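Local coordinates for protein putative SAM-dependent O-methyltranferase (Podospora anserina, PDB 4YMH) that binds S-adenosyl-L-homocysteine and is probably an S-adenosylmethionine-dependent O-methyltransferase of the cation-dependent family, at residues 129-134 / 160-165; 168-173 / 226-231; 177-182 / 196-201; 216-221 / 230-235. One frame throughout, in Å; residues are numbered along the deposited sequence.

Contact 1: 129-134 / 160-165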
# COMPACT_ATOMS: atom_id res chain seq x y z
N ASN A 129 17.31 -0.12 23.39
CA ASN A 129 17.65 0.95 24.34
C ASN A 129 17.69 2.36 23.73
O ASN A 129 17.18 3.30 24.33
CB ASN A 129 19.00 0.68 25.02
CG ASN A 129 19.15 -0.76 25.46
OD1 ASN A 129 18.43 -1.22 26.35
ND2 ASN A 129 20.14 -1.45 24.92
N THR A 130 18.27 2.52 22.55
CA THR A 130 18.41 3.87 21.98
C THR A 130 17.06 4.48 21.61
O THR A 130 16.88 5.68 21.75
CB THR A 130 19.34 3.91 20.75
OG1 THR A 130 18.81 3.07 19.73
CG2 THR A 130 20.74 3.41 21.13
N LEU A 131 16.12 3.65 21.14
CA LEU A 131 14.79 4.14 20.78
C LEU A 131 14.14 4.88 21.96
O LEU A 131 13.48 5.90 21.76
CB LEU A 131 13.88 2.99 20.32
CG LEU A 131 12.41 3.29 20.02
CD1 LEU A 131 12.27 4.23 18.82
CD2 LEU A 131 11.64 1.99 19.77
N LYS A 132 14.35 4.39 23.18
CA LYS A 132 13.79 5.05 24.36
C LYS A 132 14.40 6.42 24.63
O LYS A 132 13.79 7.25 25.31
CB LYS A 132 13.97 4.16 25.60
CG LYS A 132 13.19 2.87 25.53
CD LYS A 132 13.42 2.00 26.75
CE LYS A 132 12.76 0.64 26.55
NZ LYS A 132 12.76 -0.18 27.78
N THR A 133 15.60 6.67 24.11
CA THR A 133 16.28 7.94 24.35
C THR A 133 15.82 9.03 23.39
O THR A 133 16.14 10.20 23.59
CB THR A 133 17.79 7.81 24.20
OG1 THR A 133 18.11 7.56 22.83
CG2 THR A 133 18.31 6.68 25.06
N LEU A 134 15.11 8.66 22.33
CA LEU A 134 14.69 9.65 21.35
C LEU A 134 13.66 10.62 21.93
O LEU A 134 12.88 10.25 22.81
CB LEU A 134 14.13 8.96 20.11
CG LEU A 134 15.11 8.05 19.37
CD1 LEU A 134 14.50 7.58 18.07
CD2 LEU A 134 16.45 8.76 19.14
N GLN A 160 5.69 6.23 24.54
CA GLN A 160 6.40 7.50 24.69
C GLN A 160 5.93 8.58 23.72
O GLN A 160 6.48 9.67 23.68
CB GLN A 160 7.91 7.30 24.52
CG GLN A 160 8.47 6.27 25.46
CD GLN A 160 9.98 6.22 25.49
OE1 GLN A 160 10.59 5.30 26.05
NE2 GLN A 160 10.60 7.22 24.88
N GLY A 161 4.90 8.27 22.93
CA GLY A 161 4.37 9.23 21.98
C GLY A 161 5.38 9.68 20.94
O GLY A 161 5.48 10.87 20.64
N LEU A 162 6.13 8.72 20.39
CA LEU A 162 7.16 9.03 19.38
C LEU A 162 6.54 9.09 17.99
O LEU A 162 7.17 9.55 17.04
CB LEU A 162 8.28 7.98 19.41
CG LEU A 162 9.28 8.04 20.57
CD1 LEU A 162 10.15 6.78 20.59
CD2 LEU A 162 10.14 9.28 20.46
N LEU A 163 5.32 8.59 17.88
CA LEU A 163 4.52 8.71 16.66
C LEU A 163 3.63 9.94 16.75
O LEU A 163 2.88 10.08 17.71
CB LEU A 163 3.66 7.47 16.46
CG LEU A 163 2.89 7.45 15.13
CD1 LEU A 163 3.86 7.18 13.98
CD2 LEU A 163 1.76 6.40 15.18
N SER A 164 3.69 10.81 15.74
CA SER A 164 2.83 11.99 15.74
C SER A 164 1.35 11.61 15.58
O SER A 164 1.03 10.49 15.19
CB SER A 164 3.24 12.96 14.63
OG SER A 164 2.96 12.40 13.36
N ALA A 165 0.47 12.57 15.85
CA ALA A 165 -0.98 12.37 15.78
C ALA A 165 -1.42 11.82 14.43
O ALA A 165 -2.23 10.89 14.36
CB ALA A 165 -1.72 13.68 16.08
O HOH W 1 10.35 10.00 23.75
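Gln160 and Lys132 supply the polar half of this contact, in which the end of helix 127-133 meets the turn that follows helix 150-159. The carboxamide of Gln160 reaches out on an extended chain and gives an N-H from NE2 to Lys132 O at 3.2 Å, nearly straight at 167°. The acceptor lies in the amide plane, whereas NE2 itself is tilted from the plane of the Lys132 carbonyl. A water extends the link: it accepts from Gln160 NE2 at 3.0 Å and donates to Leu134 O at 2.7 Å. NE2 thus serves two carbonyls, one in the last turn of the helix and one just past it. Beside it, Gln160 OE1 lies 3.6 Å from CB of Lys132, whose own chain crosses the glutamine at about a right angle.

Apolar packing forms the other half. Leu162 sends its two methyls to different partners: CD1 meets CD1 of Leu131 at 3.8 Å, and CD2 meets CB of Leu134 at 4.0 Å. Leu131 also packs on Tyr153 and Thr156 of helix 150-159, on Leu70 of strand 68-72 and on Leu97 of strand 93-98.

In this Rossmann-like methyltransferase domain, leucines join the end of one helix to the loop that follows the other, with Leu131 and Leu162 buried, while an exposed glutamine and a water satisfy the two carbonyls.

Contact 2: 168-173 / 226-231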
# COMPACT_ATOMS: atom_id res chain seq x y z
N ILE A 168 2.39 7.61 10.67
CA ILE A 168 2.19 6.20 10.39
C ILE A 168 3.45 5.41 10.70
O ILE A 168 4.58 5.89 10.54
CB ILE A 168 1.79 5.98 8.91
CG1 ILE A 168 1.19 4.60 8.70
CG2 ILE A 168 2.97 6.24 7.96
CD1 ILE A 168 0.60 4.43 7.30
N ILE A 169 3.24 4.19 11.18
CA ILE A 169 4.33 3.24 11.31
C ILE A 169 4.20 2.20 10.21
O ILE A 169 3.13 1.65 10.00
CB ILE A 169 4.31 2.51 12.66
CG1 ILE A 169 4.15 3.49 13.81
CG2 ILE A 169 5.59 1.65 12.80
CD1 ILE A 169 3.98 2.81 15.16
N LEU A 170 5.29 1.95 9.51
CA LEU A 170 5.36 0.92 8.48
C LEU A 170 6.33 -0.14 8.93
O LEU A 170 7.50 0.14 9.13
CB LEU A 170 5.82 1.52 7.15
CG LEU A 170 4.93 2.66 6.64
CD1 LEU A 170 5.58 3.37 5.46
CD2 LEU A 170 3.55 2.12 6.26
N CYS A 171 5.84 -1.36 9.09
CA CYS A 171 6.68 -2.48 9.52
C CYS A 171 6.91 -3.44 8.36
O CYS A 171 5.95 -3.95 7.77
CB CYS A 171 6.04 -3.21 10.70
SG CYS A 171 5.55 -2.13 12.08
N ASP A 172 8.18 -3.70 8.05
CA ASP A 172 8.57 -4.46 6.87
C ASP A 172 8.82 -5.95 7.16
O ASP A 172 9.14 -6.32 8.29
CB ASP A 172 9.82 -3.82 6.26
CG ASP A 172 9.96 -4.10 4.79
OD1 ASP A 172 8.93 -4.31 4.13
OD2 ASP A 172 11.11 -4.11 4.30
N ASN A 173 8.69 -6.79 6.13
CA ASN A 173 8.94 -8.23 6.25
C ASN A 173 8.06 -8.97 7.24
O ASN A 173 8.47 -10.00 7.77
CB ASN A 173 10.40 -8.49 6.64
CG ASN A 173 11.37 -8.01 5.60
OD1 ASN A 173 12.14 -7.07 5.84
ND2 ASN A 173 11.34 -8.64 4.43
N ASP A 226 7.06 -8.18 1.31
CA ASP A 226 7.17 -9.32 2.24
C ASP A 226 6.23 -9.10 3.43
O ASP A 226 6.48 -9.56 4.54
CB ASP A 226 8.64 -9.50 2.69
CG ASP A 226 8.88 -10.81 3.44
OD1 ASP A 226 8.13 -11.79 3.26
OD2 ASP A 226 9.86 -10.86 4.23
N GLY A 227 5.13 -8.40 3.19
CA GLY A 227 4.16 -8.10 4.23
C GLY A 227 4.49 -6.78 4.90
O GLY A 227 5.56 -6.63 5.47
N VAL A 228 3.57 -5.82 4.83
CA VAL A 228 3.82 -4.52 5.43
C VAL A 228 2.70 -4.16 6.39
O VAL A 228 1.55 -4.00 5.97
CB VAL A 228 3.94 -3.41 4.37
CG1 VAL A 228 4.11 -2.03 5.04
CG2 VAL A 228 5.11 -3.73 3.41
N THR A 229 3.01 -4.06 7.68
CA THR A 229 2.00 -3.64 8.63
C THR A 229 1.98 -2.12 8.75
O THR A 229 2.98 -1.50 9.06
CB THR A 229 2.23 -4.27 10.02
OG1 THR A 229 2.26 -5.71 9.89
CG2 THR A 229 1.09 -3.88 10.93
N GLN A 230 0.81 -1.53 8.47
CA GLN A 230 0.58 -0.09 8.66
C GLN A 230 -0.09 0.12 10.01
O GLN A 230 -1.09 -0.54 10.33
CB GLN A 230 -0.32 0.48 7.55
CG GLN A 230 0.26 0.28 6.15
CD GLN A 230 -0.59 0.89 5.06
OE1 GLN A 230 -1.69 1.39 5.30
NE2 GLN A 230 -0.07 0.88 3.84
N ILE A 231 0.44 1.04 10.79
CA ILE A 231 -0.11 1.32 12.11
C ILE A 231 -0.38 2.81 12.24
O ILE A 231 0.49 3.62 11.92
CB ILE A 231 0.84 0.87 13.24
CG1 ILE A 231 1.19 -0.62 13.10
CG2 ILE A 231 0.21 1.15 14.60
CD1 ILE A 231 2.27 -1.10 14.09
O HOH W 2 8.01 -6.35 3.25
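Ile169 faces Ile231, and Cys171 faces Thr229, where strands 167-171 and 228-233 pair antiparallel within the seven-stranded sheet of the class I methyltransferase fold. This is where the one reversed strand, 228-233, joins the parallel strands. Both pairs are hydrogen-bonded, with Ile169 N to Ile231 O and Cys171 N to Thr229 O each at 2.9 Å; Leu170 and Gln230 form the non-hydrogen-bonded pair between them.

The buried, tightly packed side is the face of Ile169, Cys171, Thr229 and Ile231. There the CB atoms of Ile169 and Ile231 stand 3.9 Å apart, and CD1 of Ile231 reaches Cys171 SG at 4.0 Å. Phe207 and Leu211 of helix 194-212 lie against this face. On the other face, Leu170 CD2 runs beside Gln230 CG at 3.8 Å, and Phe59 of the second subunit packs on the partly exposed glutamine.

Beyond Cys171 the regular ladder stops although the chains stay close, and side chains and a water take over. Gly227 has a positive phi (91°) here. One water accepts from the backbone N of both Asn173 and Asp226. The Asp172 side chain comes within about 5 Å of the bound S-adenosyl-L-homocysteine. At the far end, Asn173 ND2 gives a 2.7 Å bond to the anti lone pair of Asp226 OD2, the amide and carboxylate planes standing 69° apart.

Contact 3: 177-182 / 196-201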
# COMPACT_ATOMS: atom_id res chain seq x y z
N ARG A 177 8.47 -14.25 4.61
CA ARG A 177 8.41 -15.05 3.39
C ARG A 177 7.15 -15.90 3.26
O ARG A 177 7.03 -16.72 2.34
CB ARG A 177 9.66 -15.94 3.29
CG ARG A 177 10.97 -15.17 3.45
CD ARG A 177 11.19 -14.22 2.30
NE ARG A 177 12.61 -13.89 2.15
CZ ARG A 177 13.17 -12.74 2.52
NH1 ARG A 177 12.44 -11.78 3.07
NH2 ARG A 177 14.47 -12.55 2.32
N GLY A 178 6.21 -15.71 4.18
CA GLY A 178 5.00 -16.50 4.24
C GLY A 178 4.95 -17.32 5.52
O GLY A 178 3.90 -17.78 5.93
N LEU A 179 6.10 -17.48 6.18
CA LEU A 179 6.15 -18.39 7.32
C LEU A 179 5.50 -17.84 8.59
O LEU A 179 5.19 -18.61 9.52
CB LEU A 179 7.61 -18.80 7.60
CG LEU A 179 8.33 -19.50 6.43
CD1 LEU A 179 9.70 -20.03 6.90
CD2 LEU A 179 7.49 -20.62 5.85
N THR A 180 5.26 -16.53 8.63
CA THR A 180 4.46 -15.94 9.71
C THR A 180 3.07 -16.55 9.74
O THR A 180 2.49 -16.81 10.81
CB THR A 180 4.35 -14.40 9.56
OG1 THR A 180 5.64 -13.81 9.76
CG2 THR A 180 3.37 -13.83 10.58
N ILE A 181 2.52 -16.81 8.56
CA ILE A 181 1.17 -17.36 8.47
C ILE A 181 1.17 -18.86 8.85
O ILE A 181 0.30 -19.34 9.56
CB ILE A 181 0.57 -17.15 7.05
CG1 ILE A 181 0.47 -15.66 6.73
CG2 ILE A 181 -0.83 -17.78 6.96
CD1 ILE A 181 1.76 -15.03 6.15
N GLY A 182 2.17 -19.59 8.39
CA GLY A 182 2.30 -21.00 8.78
C GLY A 182 3.58 -21.56 8.21
O GLY A 182 4.07 -21.07 7.19
N TYR A 196 15.76 -20.01 10.16
CA TYR A 196 15.81 -18.61 10.53
C TYR A 196 14.44 -17.94 10.30
O TYR A 196 13.87 -17.29 11.20
CB TYR A 196 16.91 -17.87 9.72
CG TYR A 196 16.82 -16.38 9.87
CD1 TYR A 196 17.36 -15.74 10.99
CD2 TYR A 196 16.17 -15.60 8.92
CE1 TYR A 196 17.26 -14.37 11.14
CE2 TYR A 196 16.06 -14.24 9.07
CZ TYR A 196 16.61 -13.63 10.18
OH TYR A 196 16.50 -12.26 10.33
N TRP A 197 13.89 -18.10 9.10
CA TRP A 197 12.64 -17.41 8.79
C TRP A 197 11.46 -17.97 9.58
O TRP A 197 10.50 -17.26 9.83
CB TRP A 197 12.36 -17.44 7.28
CG TRP A 197 13.20 -16.44 6.54
CD1 TRP A 197 14.19 -16.70 5.65
CD2 TRP A 197 13.13 -15.01 6.66
NE1 TRP A 197 14.75 -15.52 5.19
CE2 TRP A 197 14.10 -14.47 5.80
CE3 TRP A 197 12.33 -14.14 7.40
CZ2 TRP A 197 14.30 -13.10 5.66
CZ3 TRP A 197 12.52 -12.78 7.27
CH2 TRP A 197 13.51 -12.27 6.40
N ASN A 198 11.52 -19.24 9.96
CA ASN A 198 10.46 -19.83 10.78
C ASN A 198 10.46 -19.19 12.17
O ASN A 198 9.40 -18.90 12.73
CB ASN A 198 10.63 -21.35 10.90
CG ASN A 198 9.76 -22.11 9.92
OD1 ASN A 198 8.55 -21.89 9.83
ND2 ASN A 198 10.38 -23.00 9.16
N GLY A 199 11.66 -19.00 12.71
CA GLY A 199 11.80 -18.27 13.97
C GLY A 199 11.20 -16.87 13.86
O GLY A 199 10.40 -16.43 14.73
N CYS A 200 11.59 -16.16 12.80
CA CYS A 200 11.04 -14.83 12.56
C CYS A 200 9.52 -14.87 12.47
O CYS A 200 8.85 -14.03 13.02
CB CYS A 200 11.62 -14.21 11.29
SG CYS A 200 13.38 -13.77 11.48
N GLY A 201 8.99 -15.87 11.77
CA GLY A 201 7.56 -15.96 11.58
C GLY A 201 6.82 -16.18 12.87
O GLY A 201 5.75 -15.61 13.07
O HOH W 3 6.13 -20.85 10.77
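Arg177 lies over one face of the Trp197 indole, and this CH-pi contact carries much of the interface. Its CG sits 3.9 Å from the centroid of the five-membered ring, only 9° off the normal. Farther along, the guanidinium lies out past the rim of the six-membered ring at CZ2, with Arg177 CZ 3.4 Å from Trp197 CZ2 and its plane inclined 36° to the indole. The bend at chi2 (-66°) turns CD away from an extended course.

Next to the indole, Leu179 CD1 fits against the helix, 3.7 Å from Trp197 CB and 3.6 Å from Asn198 N. Thr180 approaches closer still: the helix backbone is bare at Gly201, and Thr180 OG1 packs directly on its CA at 3.4 Å. A water between Leu179 O and Asn198 OD1 lies 2.7 Å from the former and 2.8 Å from the latter.

In the second shell, Tyr196 CE2 covers the opposite face of Trp197, placing the indole between tyrosine and arginine. Arg177 NH1 forms a salt bridge with Asp226, and Thr180 OG1 is hydrogen-bonded to Val174 O.

The contact folds the loop after strand 167-171 back onto the first turns of helix 194-212, while Tyr19 of the second subunit packs on Thr180 and Ile181.

Contact 4: 216-221 / 230-235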
# COMPACT_ATOMS: atom_id res chain seq x y z
N ARG A 216 -5.08 1.57 21.29
CA ARG A 216 -4.64 2.90 20.85
C ARG A 216 -4.54 3.03 19.33
O ARG A 216 -4.48 4.14 18.79
CB ARG A 216 -3.29 3.24 21.49
CG ARG A 216 -3.34 3.39 23.00
CD ARG A 216 -1.92 3.50 23.58
NE ARG A 216 -1.14 2.29 23.31
CZ ARG A 216 0.07 2.05 23.80
NH1 ARG A 216 0.65 2.94 24.60
NH2 ARG A 216 0.70 0.92 23.51
N ILE A 217 -4.55 1.90 18.62
CA ILE A 217 -4.14 1.90 17.22
C ILE A 217 -5.11 1.22 16.26
O ILE A 217 -5.83 0.30 16.64
CB ILE A 217 -2.76 1.22 17.06
CG1 ILE A 217 -2.75 -0.17 17.70
CG2 ILE A 217 -1.67 2.09 17.65
CD1 ILE A 217 -1.45 -0.95 17.52
N ASP A 218 -5.09 1.69 15.01
CA ASP A 218 -5.68 0.99 13.88
C ASP A 218 -4.56 0.29 13.11
O ASP A 218 -3.48 0.87 12.90
CB ASP A 218 -6.44 1.93 12.93
CG ASP A 218 -7.77 2.40 13.50
OD1 ASP A 218 -8.36 1.69 14.36
OD2 ASP A 218 -8.24 3.47 13.06
N VAL A 219 -4.83 -0.95 12.69
CA VAL A 219 -3.84 -1.78 12.03
C VAL A 219 -4.31 -2.28 10.68
O VAL A 219 -5.47 -2.70 10.51
CB VAL A 219 -3.48 -3.01 12.90
CG1 VAL A 219 -2.43 -3.89 12.20
CG2 VAL A 219 -3.01 -2.58 14.29
N LEU A 220 -3.41 -2.24 9.70
CA LEU A 220 -3.68 -2.88 8.42
C LEU A 220 -2.46 -3.66 7.99
O LEU A 220 -1.40 -3.07 7.74
CB LEU A 220 -4.02 -1.86 7.34
CG LEU A 220 -4.17 -2.49 5.95
CD1 LEU A 220 -5.42 -3.40 5.96
CD2 LEU A 220 -4.29 -1.41 4.87
N LEU A 221 -2.61 -4.98 7.91
CA LEU A 221 -1.54 -5.84 7.42
C LEU A 221 -1.72 -5.99 5.92
O LEU A 221 -2.56 -6.75 5.45
CB LEU A 221 -1.55 -7.19 8.14
CG LEU A 221 -0.47 -8.20 7.70
CD1 LEU A 221 0.89 -7.55 7.49
CD2 LEU A 221 -0.37 -9.37 8.71
N GLN A 230 0.81 -1.53 8.47
CA GLN A 230 0.58 -0.09 8.66
C GLN A 230 -0.09 0.12 10.01
O GLN A 230 -1.09 -0.54 10.33
CB GLN A 230 -0.32 0.48 7.55
CG GLN A 230 0.26 0.28 6.15
CD GLN A 230 -0.59 0.89 5.06
OE1 GLN A 230 -1.69 1.39 5.30
NE2 GLN A 230 -0.07 0.88 3.84
N ILE A 231 0.44 1.04 10.79
CA ILE A 231 -0.11 1.32 12.11
C ILE A 231 -0.38 2.81 12.24
O ILE A 231 0.49 3.62 11.92
CB ILE A 231 0.84 0.87 13.24
CG1 ILE A 231 1.19 -0.62 13.10
CG2 ILE A 231 0.21 1.15 14.60
CD1 ILE A 231 2.27 -1.10 14.09
N ARG A 232 -1.57 3.18 12.70
CA ARG A 232 -1.84 4.60 12.99
C ARG A 232 -2.53 4.71 14.33
O ARG A 232 -3.07 3.74 14.84
CB ARG A 232 -2.71 5.23 11.89
CG ARG A 232 -4.12 4.67 11.81
CD ARG A 232 -5.00 5.33 10.72
NE ARG A 232 -5.35 6.71 11.06
CZ ARG A 232 -6.46 7.09 11.69
NH1 ARG A 232 -7.36 6.18 12.07
NH2 ARG A 232 -6.67 8.37 11.95
N TRP A 233 -2.51 5.90 14.93
CA TRP A 233 -3.38 6.12 16.08
C TRP A 233 -4.83 6.02 15.63
O TRP A 233 -5.18 6.55 14.56
CB TRP A 233 -3.15 7.50 16.70
CG TRP A 233 -1.78 7.78 17.25
CD1 TRP A 233 -0.83 8.59 16.70
CD2 TRP A 233 -1.23 7.29 18.48
NE1 TRP A 233 0.28 8.63 17.51
CE2 TRP A 233 0.06 7.84 18.60
CE3 TRP A 233 -1.70 6.44 19.49
CZ2 TRP A 233 0.89 7.56 19.69
CZ3 TRP A 233 -0.87 6.16 20.57
CH2 TRP A 233 0.41 6.73 20.66
N LYS A 234 -5.68 5.38 16.44
CA LYS A 234 -7.13 5.52 16.27
C LYS A 234 -7.50 6.99 16.34
O LYS A 234 -6.85 7.75 17.06
CB LYS A 234 -7.91 4.77 17.35
CG LYS A 234 -7.89 3.27 17.24
CD LYS A 234 -9.03 2.69 18.10
CE LYS A 234 -8.85 1.19 18.34
NZ LYS A 234 -8.71 0.43 17.08
N ASP A 235 -8.54 7.40 15.61
CA ASP A 235 -8.96 8.80 15.63
C ASP A 235 -9.05 9.33 17.06
O ASP A 235 -8.52 10.40 17.38
CB ASP A 235 -10.32 8.98 14.93
CG ASP A 235 -10.23 8.88 13.41
OD1 ASP A 235 -9.11 8.99 12.86
OD2 ASP A 235 -11.29 8.70 12.76
O HOH W 4 -9.76 5.50 13.96
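The beta hairpin of strands 217-222 and 228-233 closes one edge of the sheet, and Asp218 and Arg232 face each other in it as a hydrogen-bonded pair. Their backbones exchange two bonds, as do those of Leu220 and Gln230, where Gln230 N reaches Leu220 O at 2.8 Å.

Asp218 divides its carboxylate between two cations. OD1 receives Lys234 NZ at 3.0 Å, and OD2 lies 3.0 Å from Arg232 NH1 in a salt bridge whose hydrogen bond is weak (124°). Lys234 NZ also donates to Ile217 O at 2.9 Å, from above that carbonyl plane; the turn at chi4 (-55°) sets NZ there. Arg232 NH2 binds Asp235 OD1 at 2.7 Å, nearly straight, while a water joins Asp218 OD2 to Asp235 N.

On the other face, CG2 of Ile217 meets CG2 of Ile231 at 3.7 Å, near Leu211 of helix 194-212. Arg216 CB lies 3.9 Å from Trp233 CZ3; the arginine's far end pairs with Asp159 and Asp214. The second subunit hydrogen-bonds to Val219 and Leu221.

Such a C-terminal antiparallel hairpin, with strand order 6-7-5 at this side of the sheet, is the signature of class I methyltransferases.

Contacts 2 and 4 share strand 228-233 and are the buried, ladder-built pair: contact 2 ties it to the parallel strands, contact 4 to the edge strand. Their ends differ, with water and an asparagine-aspartate bond in the first and a salt-bridge network in the second. Contacts 1 and 3 are only partly buried and join helices to loops by side-chain packing and water, with a direct amide-to-carbonyl bond in contact 1 and a CH-pi contact in contact 3. Each is bonded to the buried pair: Asp226 OD2 of contact 2 pairs with Arg177 NH1 of contact 3, and Trp233 NE1 of contact 4 probably bonds Leu163 O of contact 1. The second subunit touches contacts 2, 3 and 4.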